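Local atomic coordinates of thioesterase (PDB entry 3QY3), a protein that probably hydrolyses fatty acyl-CoA thioesters, as a member of the hotdog-fold thioesterases. Residues V47-Y52 with H85-P90; V98-A103 with R116-E121; S110-H115 with E129-L134. All coordinates share one frame; numbering follows the deposited sequence.

How the contacts relate
Contacts 2 and 3 are neighbouring antiparallel strand pairs, and both use strand 110-119. Contact 1 instead packs the loop leading into helix 51-66 against the end of strand 76-87 and the turn after it. All three are partly buried. Contact 3 lies nearest the chain centre, its own centre about 7 Å from it, against about 10 Å for contact 2 and about 13 Å for contact 1. Contact 1 is mainly aromatic. Contact 2 has a polar cluster around Glu100. Contact 3 is mostly backbone pairing, with apolar side chains and His115 on one face and largely polar ones on the other. Leu117 of contact 2 packs on Tyr52 and His85, and His85 ND1 probably hydrogen-bonds His115 NE2.

Contact 1: residues V47-Y52 with H85-P90; sequences VNNTLY and HTYLKP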
loop_
_atom_site.group_PDB
_atom_site.type_symbol
_atom_site.label_atom_id
_atom_site.label_comp_id
_atom_site.label_asym_id
_atom_site.label_seq_id
_atom_site.Cartn_x
_atom_site.Cartn_y
_atom_site.Cartn_z
ATOM N N VAL A 47 -9.644 -8.862 2.008
ATOM C CA VAL A 47 -8.281 -8.436 1.711
ATOM C C VAL A 47 -8.137 -8.219 0.191
ATOM O O VAL A 47 -8.594 -9.056 -0.621
ATOM C CB VAL A 47 -7.271 -9.531 2.165
ATOM C CG1 VAL A 47 -5.808 -9.313 1.540
ATOM C CG2 VAL A 47 -7.183 -9.596 3.742
ATOM N N ASN A 48 -7.556 -7.106 -0.210
ATOM C CA ASN A 48 -7.379 -6.803 -1.640
ATOM C C ASN A 48 -6.458 -7.848 -2.300
ATOM O O ASN A 48 -5.407 -8.209 -1.709
ATOM C CB ASN A 48 -6.756 -5.393 -1.759
ATOM C CG ASN A 48 -6.532 -4.996 -3.201
ATOM O OD1 ASN A 48 -7.476 -4.705 -3.944
ATOM N ND2 ASN A 48 -5.265 -4.966 -3.601
ATOM N N ASN A 49 -6.768 -8.258 -3.542
ATOM C CA ASN A 49 -6.015 -9.346 -4.171
ATOM C C ASN A 49 -4.557 -9.083 -4.293
ATOM O O ASN A 49 -3.745 -10.022 -4.182
ATOM C CB ASN A 49 -6.566 -9.612 -5.522
ATOM C CG ASN A 49 -7.795 -10.372 -5.444
ATOM O OD1 ASN A 49 -8.146 -10.907 -4.370
ATOM N ND2 ASN A 49 -8.545 -10.343 -6.521
ATOM N N THR A 50 -4.159 -7.834 -4.485
ATOM C CA THR A 50 -2.726 -7.430 -4.524
ATOM C C THR A 50 -1.950 -7.794 -3.253
ATOM O O THR A 50 -0.763 -8.152 -3.294
ATOM C CB THR A 50 -2.595 -5.863 -4.768
ATOM O OG1 THR A 50 -3.225 -5.535 -6.008
ATOM C CG2 THR A 50 -1.109 -5.396 -4.806
ATOM N N LEU A 51 -2.611 -7.621 -2.097
ATOM C CA LEU A 51 -1.972 -7.792 -0.800
ATOM C C LEU A 51 -1.455 -9.241 -0.565
ATOM O O LEU A 51 -0.511 -9.428 0.177
ATOM C CB LEU A 51 -2.861 -7.312 0.349
ATOM C CG LEU A 51 -2.649 -5.864 0.811
ATOM C CD1 LEU A 51 -1.259 -5.756 1.579
ATOM C CD2 LEU A 51 -2.712 -4.927 -0.367
ATOM N N TYR A 52 -2.045 -10.240 -1.214
ATOM C CA TYR A 52 -1.562 -11.610 -1.048
ATOM C C TYR A 52 -0.131 -11.744 -1.494
ATOM O O TYR A 52 0.665 -12.461 -0.888
ATOM C CB TYR A 52 -2.424 -12.601 -1.799
ATOM C CG TYR A 52 -3.796 -12.750 -1.148
ATOM C CD1 TYR A 52 -3.967 -13.448 0.031
ATOM C CD2 TYR A 52 -4.855 -12.064 -1.614
ATOM C CE1 TYR A 52 -5.204 -13.534 0.645
ATOM C CE2 TYR A 52 -6.111 -12.146 -1.041
ATOM C CZ TYR A 52 -6.263 -12.890 0.135
ATOM O OH TYR A 52 -7.524 -12.953 0.703
ATOM N N HIS A 85 -0.487 -17.030 -8.655
ATOM C CA HIS A 85 -1.305 -17.239 -7.521
ATOM C C HIS A 85 -2.734 -17.507 -7.925
ATOM O O HIS A 85 -3.302 -16.730 -8.700
ATOM C CB HIS A 85 -1.274 -16.032 -6.557
ATOM C CG HIS A 85 -2.020 -16.272 -5.282
ATOM N ND1 HIS A 85 -1.481 -16.954 -4.233
ATOM C CD2 HIS A 85 -3.223 -15.835 -4.860
ATOM C CE1 HIS A 85 -2.367 -17.038 -3.268
ATOM N NE2 HIS A 85 -3.414 -16.320 -3.610
ATOM N N THR A 86 -3.298 -18.563 -7.358
ATOM C CA THR A 86 -4.686 -18.911 -7.504
ATOM C C THR A 86 -5.454 -18.583 -6.223
ATOM O O THR A 86 -5.057 -19.027 -5.139
ATOM C CB THR A 86 -4.842 -20.416 -7.811
ATOM O OG1 THR A 86 -4.123 -20.676 -8.999
ATOM C CG2 THR A 86 -6.292 -20.777 -8.030
ATOM N N TYR A 87 -6.519 -17.781 -6.374
ATOM C CA TYR A 87 -7.353 -17.261 -5.311
ATOM C C TYR A 87 -8.528 -18.217 -5.109
ATOM O O TYR A 87 -9.396 -18.402 -5.976
ATOM C CB TYR A 87 -7.927 -15.847 -5.579
ATOM C CG TYR A 87 -6.862 -14.812 -5.848
ATOM C CD1 TYR A 87 -6.418 -13.974 -4.838
ATOM C CD2 TYR A 87 -6.353 -14.645 -7.116
ATOM C CE1 TYR A 87 -5.426 -13.052 -5.089
ATOM C CE2 TYR A 87 -5.355 -13.689 -7.378
ATOM C CZ TYR A 87 -4.924 -12.905 -6.340
ATOM O OH TYR A 87 -3.989 -11.978 -6.606
ATOM N N LEU A 88 -8.597 -18.791 -3.917
ATOM C CA LEU A 88 -9.618 -19.780 -3.657
ATOM C C LEU A 88 -10.660 -19.369 -2.631
ATOM O O LEU A 88 -11.849 -19.708 -2.768
ATOM C CB LEU A 88 -8.941 -21.098 -3.249
ATOM C CG LEU A 88 -8.034 -21.693 -4.327
ATOM C CD1 LEU A 88 -7.172 -22.855 -3.810
ATOM C CD2 LEU A 88 -8.874 -22.056 -5.521
ATOM N N LYS A 89 -10.249 -18.670 -1.610
ATOM C CA LYS A 89 -11.195 -18.230 -0.564
ATOM C C LYS A 89 -10.702 -16.859 -0.077
ATOM O O LYS A 89 -9.486 -16.653 0.076
ATOM C CB LYS A 89 -11.216 -19.182 0.626
ATOM C CG LYS A 89 -11.390 -20.662 0.282
ATOM C CD LYS A 89 -11.470 -21.650 1.545
ATOM C CE LYS A 89 -12.114 -21.088 2.799
ATOM N NZ LYS A 89 -13.620 -20.935 2.782
ATOM N N PRO A 90 -11.632 -15.949 0.169
ATOM C CA PRO A 90 -11.238 -14.609 0.655
ATOM C C PRO A 90 -10.877 -14.627 2.101
ATOM O O PRO A 90 -11.366 -15.473 2.860
ATOM C CB PRO A 90 -12.509 -13.758 0.411
ATOM C CG PRO A 90 -13.618 -14.739 0.451
ATOM C CD PRO A 90 -13.089 -16.061 -0.018
#
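His85 meets Tyr52 with its ring: NE2 is 4.3 Å from Tyr52 CB. That CB lies over one face of the imidazole. The two ring planes are only 14° apart, but they are slid so far that the rings barely overlap. The other ring nitrogen, ND1, is hydrogen-bonded to His115 NE2 of strand 110-119. His85 and Thr86 also pair with a strand of the second subunit, so the sheet continues across the interface.

Tyr87 makes the main contact. Its CG is anti to the carbonyl carbon (chi1 -57°), which sends the ring across to Asn49. Asn49 CG sits over one face of the phenol. The opposite face is covered by His85 CD2, which stands 3.5 Å above the ring centre. Asn49 OD1 comes within 3.5 Å of Tyr87 CE1, and the amide is tilted 35° from the ring plane. At the ring edge, Tyr52 CD2 approaches Tyr87 CE1 to 3.7 Å. Tyr87 OH is 3.1 Å from Asn49 O. This may be a hydrogen bond, but the hydroxyl proton has another acceptor within reach.

Further on, the chain passes the phenol end of Tyr52. Tyr52 OH lies 4.2 Å from Lys89 O and 4.0 Å from Pro90 C. Its polar partner is the next residue, Val91, whose N gives a weak hydrogen bond. Val47 CG1 covers one face of the Tyr52 ring.

Tyr52, His85 and Tyr87 thus form an aromatic cluster where the chain leads into the helix of the hotdog fold, beside a strand end. With the Tyr87 bond undecided, and with His85 ND1 and Tyr52 OH bonded to residues beyond the two segments, the contact is held chiefly by ring packing.

Contact 2: residues V98-A103 with R116-E121; sequences VVELYA and RLHTLE
Glu100 OE1 and Arg116 NH1 form a salt bridge of 3.2 Å across the two strands. The oxygen meets the guanidinium at its edge, near the plane. The two side chains run side by side and point the same way. Tyr102 OH donates a 2.8 Å hydrogen bond to the same Glu100 OE1. It comes from above the carboxylate, 72° out of its plane. His118 NE2 adds a weak bond of 3.0 Å to Glu100 OE1, bent to 147° at the hydrogen. One oxygen is therefore approached by three groups, which would probably favour a charged carboxylate. Arg116 and His118 each have a second conformer, so their side-chain bonds need not always be present. The stronger partner of His118 is Gly125 O, bonded to ND1, which helps set the ring.

Beneath these side chains the backbones pair antiparallel. Val98 with His118 and Glu100 with Arg116 are hydrogen-bonded pairs, and Val99 with Leu117 is the non-hydrogen-bonded pair between them. Val98 N to His118 O, at 2.8 Å, is almost straight at the hydrogen. These are strands 96-106 and 110-119, a beta hairpin in the antiparallel sheet of the hotdog fold. That sheet packs on helix 51-66.

The helix side of the hairpin is apolar. Val99 CG2 meets Leu117 CD1 at 3.5 Å, with the two side chains lying side by side. Both residues rest on Leu56 of the helix, and Val99 also touches Ala59.

On the face that carries Glu100, Val98 continues the packing toward the strand end. Its CG2 is anti to the carbonyl carbon and reaches Leu120 CD2 at 3.9 Å. These two side chains cross at about a right angle. Val98 also touches Thr31 and His33 of strand 28-35.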
loop_
_atom_site.group_PDB
_atom_site.type_symbol
_atom_site.label_atom_id
_atom_site.label_comp_id
_atom_site.label_asym_id
_atom_site.label_seq_id
_atom_site.Cartn_x
_atom_site.Cartn_y
_atom_site.Cartn_z
ATOM N N VAL A 98 -1.423 -17.654 7.118
ATOM C CA VAL A 98 -0.335 -18.579 7.293
ATOM C C VAL A 98 0.125 -18.900 5.910
ATOM O O VAL A 98 -0.640 -19.368 5.046
ATOM C CB VAL A 98 -0.758 -19.893 8.084
ATOM C CG1 VAL A 98 0.391 -20.892 8.162
ATOM C CG2 VAL A 98 -1.206 -19.518 9.528
ATOM N N VAL A 99 1.389 -18.607 5.675
ATOM C CA VAL A 99 2.014 -18.865 4.400
ATOM C C VAL A 99 2.996 -20.034 4.562
ATOM O O VAL A 99 3.979 -19.964 5.331
ATOM C CB VAL A 99 2.857 -17.674 3.902
ATOM C CG1 VAL A 99 3.507 -18.042 2.535
ATOM C CG2 VAL A 99 1.954 -16.399 3.697
ATOM N N GLU A 100 2.734 -21.129 3.885
ATOM C CA GLU A 100 3.667 -22.247 3.799
ATOM C C GLU A 100 4.429 -22.201 2.483
ATOM O O GLU A 100 3.804 -22.128 1.405
ATOM C CB GLU A 100 2.917 -23.584 3.863
ATOM C CG GLU A 100 2.143 -23.768 5.164
ATOM C CD GLU A 100 1.298 -25.039 5.204
ATOM O OE1 GLU A 100 0.860 -25.541 4.170
ATOM O OE2 GLU A 100 1.052 -25.506 6.299
ATOM N N LEU A 101 5.763 -22.206 2.594
ATOM C CA LEU A 101 6.670 -22.279 1.469
ATOM C C LEU A 101 7.303 -23.674 1.353
ATOM O O LEU A 101 7.910 -24.197 2.306
ATOM C CB LEU A 101 7.750 -21.238 1.606
ATOM C CG LEU A 101 7.351 -19.750 1.700
ATOM C CD1 LEU A 101 8.622 -18.873 1.910
ATOM C CD2 LEU A 101 6.521 -19.345 0.472
ATOM N N TYR A 102 7.178 -24.225 0.150
ATOM C CA TYR A 102 7.682 -25.567 -0.203
ATOM C C TYR A 102 8.736 -25.483 -1.290
ATOM O O TYR A 102 8.663 -24.670 -2.187
ATOM C CB TYR A 102 6.532 -26.473 -0.692
ATOM C CG TYR A 102 5.516 -26.764 0.392
ATOM C CD1 TYR A 102 5.677 -27.845 1.249
ATOM C CD2 TYR A 102 4.383 -25.965 0.545
ATOM C CE1 TYR A 102 4.729 -28.136 2.222
ATOM C CE2 TYR A 102 3.448 -26.244 1.545
ATOM C CZ TYR A 102 3.633 -27.296 2.375
ATOM O OH TYR A 102 2.689 -27.553 3.349
ATOM N N ALA A 103 9.685 -26.413 -1.255
ATOM C CA ALA A 103 10.741 -26.487 -2.245
ATOM C C ALA A 103 10.126 -27.061 -3.488
ATOM O O ALA A 103 9.700 -28.242 -3.470
ATOM C CB ALA A 103 11.887 -27.450 -1.754
ATOM N N ARG A 116 1.338 -22.323 -0.268
ATOM C CA ARG A 116 -0.048 -22.520 0.087
ATOM C C ARG A 116 -0.370 -21.573 1.226
ATOM O O ARG A 116 0.472 -21.348 2.127
ATOM C CB ARG A 116 -0.317 -23.972 0.447
ATOM C CG ARG A 116 -0.351 -24.826 -0.821
ATOM C CD ARG A 116 -0.411 -26.314 -0.553
ATOM N NE ARG A 116 -1.744 -26.743 -0.189
ATOM C CZ ARG A 116 -2.145 -26.858 1.063
ATOM N NH1 ARG A 116 -1.296 -26.553 2.037
ATOM N NH2 ARG A 116 -3.378 -27.273 1.333
ATOM N N LEU A 117 -1.561 -20.992 1.157
ATOM C CA LEU A 117 -2.011 -19.999 2.102
ATOM C C LEU A 117 -3.250 -20.520 2.855
ATOM O O LEU A 117 -4.155 -21.092 2.254
ATOM C CB LEU A 117 -2.371 -18.747 1.319
ATOM C CG LEU A 117 -1.486 -17.560 1.339
ATOM C CD1 LEU A 117 -0.018 -17.983 1.220
ATOM C CD2 LEU A 117 -2.016 -16.550 0.328
ATOM N N HIS A 118 -3.228 -20.393 4.188
ATOM C CA HIS A 118 -4.319 -20.777 5.075
ATOM C C HIS A 118 -4.502 -19.552 6.047
ATOM O O HIS A 118 -3.825 -18.548 5.933
ATOM C CB HIS A 118 -3.954 -22.038 5.900
ATOM C CG HIS A 118 -3.350 -23.178 5.107
ATOM N ND1 HIS A 118 -4.091 -24.004 4.288
ATOM C CD2 HIS A 118 -2.086 -23.659 5.072
ATOM C CE1 HIS A 118 -3.307 -24.926 3.763
ATOM N NE2 HIS A 118 -2.079 -24.729 4.212
ATOM N N THR A 119 -5.354 -19.714 7.034
ATOM C CA THR A 119 -5.436 -18.755 8.159
ATOM C C THR A 119 -5.180 -19.546 9.438
ATOM O O THR A 119 -5.344 -20.764 9.485
ATOM C CB THR A 119 -6.781 -17.966 8.205
ATOM O OG1 THR A 119 -7.875 -18.863 8.450
ATOM C CG2 THR A 119 -7.013 -17.114 6.925
ATOM N N LEU A 120 -4.818 -18.852 10.501
ATOM C CA LEU A 120 -4.647 -19.500 11.767
ATOM C C LEU A 120 -5.923 -20.197 12.225
ATOM O O LEU A 120 -5.828 -21.299 12.756
ATOM C CB LEU A 120 -4.263 -18.518 12.851
ATOM C CG LEU A 120 -2.802 -18.382 13.232
ATOM C CD1 LEU A 120 -2.755 -17.621 14.550
ATOM C CD2 LEU A 120 -2.059 -19.741 13.279
ATOM N N GLU A 121 -7.078 -19.563 12.040
ATOM C CA GLU A 121 -8.361 -20.166 12.469
ATOM C C GLU A 121 -8.836 -21.297 11.550
ATOM O O GLU A 121 -9.717 -22.074 11.905
ATOM C CB GLU A 121 -9.440 -19.070 12.576
ATOM C CG GLU A 121 -10.029 -18.680 11.276
ATOM C CD GLU A 121 -11.122 -17.611 11.372
ATOM O OE1 GLU A 121 -11.565 -17.212 12.476
ATOM O OE2 GLU A 121 -11.546 -17.151 10.296
#

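Contact 3: residues S110-H115 with E129-L134; sequences SLVLEH and EGHCKL
The His115 ring lies flat against the backbone of Gly130. Gly130 N is 3.1 Å above the ring plane, offset toward the rim. Gly130 CA makes a CH-pi contact, 3.7 Å from the ring centroid. His115 CG takes the position between the backbone N and the carbonyl carbon (chi1 68°), which folds the imidazole over the facing strand. Its NE2 is hydrogen-bonded to His85 ND1.

The two segments belong to a beta hairpin of the hotdog sheet, strands 110-119 and 128-138. Leu111 with Leu134, Leu113 with Cys132 and His115 with Gly130 are hydrogen-bonded antiparallel pairs. Each has two backbone bonds.

The other sheet face carries Val112, Glu114, His131 and Lys133. Val112 CG1 comes obliquely to the His131 side chain, 3.8 Å from CB. Val112 CG2 lies alongside Lys133 CG at 3.9 Å. His131 NE2 is hydrogen-bonded to Gln82 OE1 on strand 76-87, and so is Lys133 NZ in one of its two conformers.

Leu111, Leu113, Cys132 and Leu134 share the face of His115. Leu111 packs on Trp63 of helix 51-66, and Leu113 and Cys132 on Arg60. On this face Leu113 CD1 touches Leu134 CD1 at 3.7 Å.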
loop_
_atom_site.group_PDB
_atom_site.type_symbol
_atom_site.label_atom_id
_atom_site.label_comp_id
_atom_site.label_asym_id
_atom_site.label_seq_id
_atom_site.Cartn_x
_atom_site.Cartn_y
_atom_site.Cartn_z
ATOM N N SER A 110 18.347 -21.028 -10.003
ATOM C CA SER A 110 16.923 -20.695 -9.861
ATOM C C SER A 110 16.274 -21.683 -8.937
ATOM O O SER A 110 16.758 -22.817 -8.746
ATOM C CB SER A 110 16.238 -20.695 -11.232
ATOM O OG SER A 110 16.307 -21.958 -11.863
ATOM N N LEU A 111 15.154 -21.263 -8.361
ATOM C CA LEU A 111 14.411 -22.106 -7.483
ATOM C C LEU A 111 12.971 -21.707 -7.615
ATOM O O LEU A 111 12.672 -20.501 -7.531
ATOM C CB LEU A 111 14.841 -21.879 -6.010
ATOM C CG LEU A 111 13.958 -22.511 -4.900
ATOM C CD1 LEU A 111 14.010 -24.058 -4.935
ATOM C CD2 LEU A 111 14.405 -22.032 -3.460
ATOM N N VAL A 112 12.111 -22.703 -7.723
ATOM C CA VAL A 112 10.685 -22.515 -7.633
ATOM C C VAL A 112 10.266 -22.735 -6.194
ATOM O O VAL A 112 10.564 -23.795 -5.586
ATOM C CB VAL A 112 9.930 -23.405 -8.632
ATOM C CG1 VAL A 112 8.381 -23.181 -8.461
ATOM C CG2 VAL A 112 10.392 -23.102 -10.067
ATOM N N LEU A 113 9.685 -21.698 -5.597
ATOM C CA LEU A 113 9.116 -21.816 -4.279
ATOM C C LEU A 113 7.626 -21.922 -4.416
ATOM O O LEU A 113 6.968 -20.978 -4.899
ATOM C CB LEU A 113 9.423 -20.587 -3.422
ATOM C CG LEU A 113 10.698 -20.323 -2.746
ATOM C CD1 LEU A 113 10.576 -18.911 -1.960
ATOM C CD2 LEU A 113 11.034 -21.546 -1.806
ATOM N N GLU A 114 7.086 -23.042 -3.983
ATOM C CA GLU A 114 5.674 -23.297 -4.088
ATOM C C GLU A 114 5.047 -22.826 -2.800
ATOM O O GLU A 114 5.652 -22.971 -1.719
ATOM C CB GLU A 114 5.456 -24.774 -4.329
ATOM C CG GLU A 114 6.186 -25.202 -5.543
ATOM C CD GLU A 114 5.338 -25.739 -6.578
ATOM O OE1 GLU A 114 4.339 -25.070 -6.908
ATOM O OE2 GLU A 114 5.680 -26.861 -7.030
ATOM N N HIS A 115 3.833 -22.279 -2.867
ATOM C CA HIS A 115 3.195 -21.782 -1.697
ATOM C C HIS A 115 1.746 -22.252 -1.534
ATOM O O HIS A 115 1.043 -22.545 -2.530
ATOM C CB HIS A 115 3.280 -20.222 -1.623
ATOM C CG HIS A 115 2.476 -19.497 -2.670
ATOM N ND1 HIS A 115 3.049 -18.945 -3.790
ATOM C CD2 HIS A 115 1.148 -19.210 -2.747
ATOM C CE1 HIS A 115 2.111 -18.328 -4.494
ATOM N NE2 HIS A 115 0.938 -18.520 -3.906
ATOM N N GLU A 129 -3.001 -20.601 -3.493
ATOM C CA GLU A 129 -1.808 -21.412 -3.734
ATOM C C GLU A 129 -1.172 -20.972 -5.025
ATOM O O GLU A 129 -1.811 -20.469 -5.922
ATOM C CB GLU A 129 -2.119 -22.925 -3.799
ATOM C CG GLU A 129 -3.186 -23.265 -4.798
ATOM C CD GLU A 129 -3.520 -24.807 -4.895
ATOM O OE1 GLU A 129 -3.394 -25.536 -3.896
ATOM O OE2 GLU A 129 -3.918 -25.229 -5.990
ATOM N N GLY A 130 0.081 -21.247 -5.172
ATOM C CA GLY A 130 0.757 -20.916 -6.390
ATOM C C GLY A 130 2.265 -21.165 -6.271
ATOM O O GLY A 130 2.728 -22.050 -5.536
ATOM N N HIS A 131 3.037 -20.325 -6.939
ATOM C CA HIS A 131 4.494 -20.427 -6.854
ATOM C C HIS A 131 5.126 -19.075 -7.191
ATOM O O HIS A 131 4.440 -18.175 -7.759
ATOM C CB HIS A 131 5.050 -21.531 -7.787
ATOM C CG HIS A 131 5.018 -21.149 -9.226
ATOM N ND1 HIS A 131 4.234 -21.805 -10.138
ATOM C CD2 HIS A 131 5.615 -20.125 -9.904
ATOM C CE1 HIS A 131 4.389 -21.248 -11.323
ATOM N NE2 HIS A 131 5.188 -20.205 -11.206
ATOM N N CYS A 132 6.425 -18.977 -6.838
ATOM C CA CYS A 132 7.297 -17.861 -7.139
ATOM C C CYS A 132 8.607 -18.449 -7.675
ATOM O O CYS A 132 9.300 -19.215 -6.926
ATOM C CB CYS A 132 7.532 -17.046 -5.838
ATOM S SG CYS A 132 8.482 -15.560 -5.966
ATOM N N LYS A 133 8.954 -18.114 -8.907
ATOM C CA LYS A 133 10.225 -18.531 -9.472
ATOM C C LYS A 133 11.252 -17.466 -9.176
ATOM O O LYS A 133 11.046 -16.325 -9.542
ATOM C CB LYS A 133 10.093 -18.716 -10.973
ATOM C CG LYS A 133 8.985 -19.684 -11.370
ATOM C CD LYS A 133 8.988 -19.939 -12.890
ATOM C CE LYS A 133 8.205 -21.216 -13.251
ATOM N NZ LYS A 133 7.633 -21.212 -14.642
ATOM N N LEU A 134 12.338 -17.853 -8.514
ATOM C CA LEU A 134 13.406 -16.968 -8.170
ATOM C C LEU A 134 14.621 -17.361 -8.992
ATOM O O LEU A 134 14.848 -18.544 -9.270
ATOM C CB LEU A 134 13.752 -17.129 -6.668
ATOM C CG LEU A 134 12.652 -16.952 -5.602
ATOM C CD1 LEU A 134 13.161 -17.665 -4.325
ATOM C CD2 LEU A 134 12.414 -15.459 -5.402
#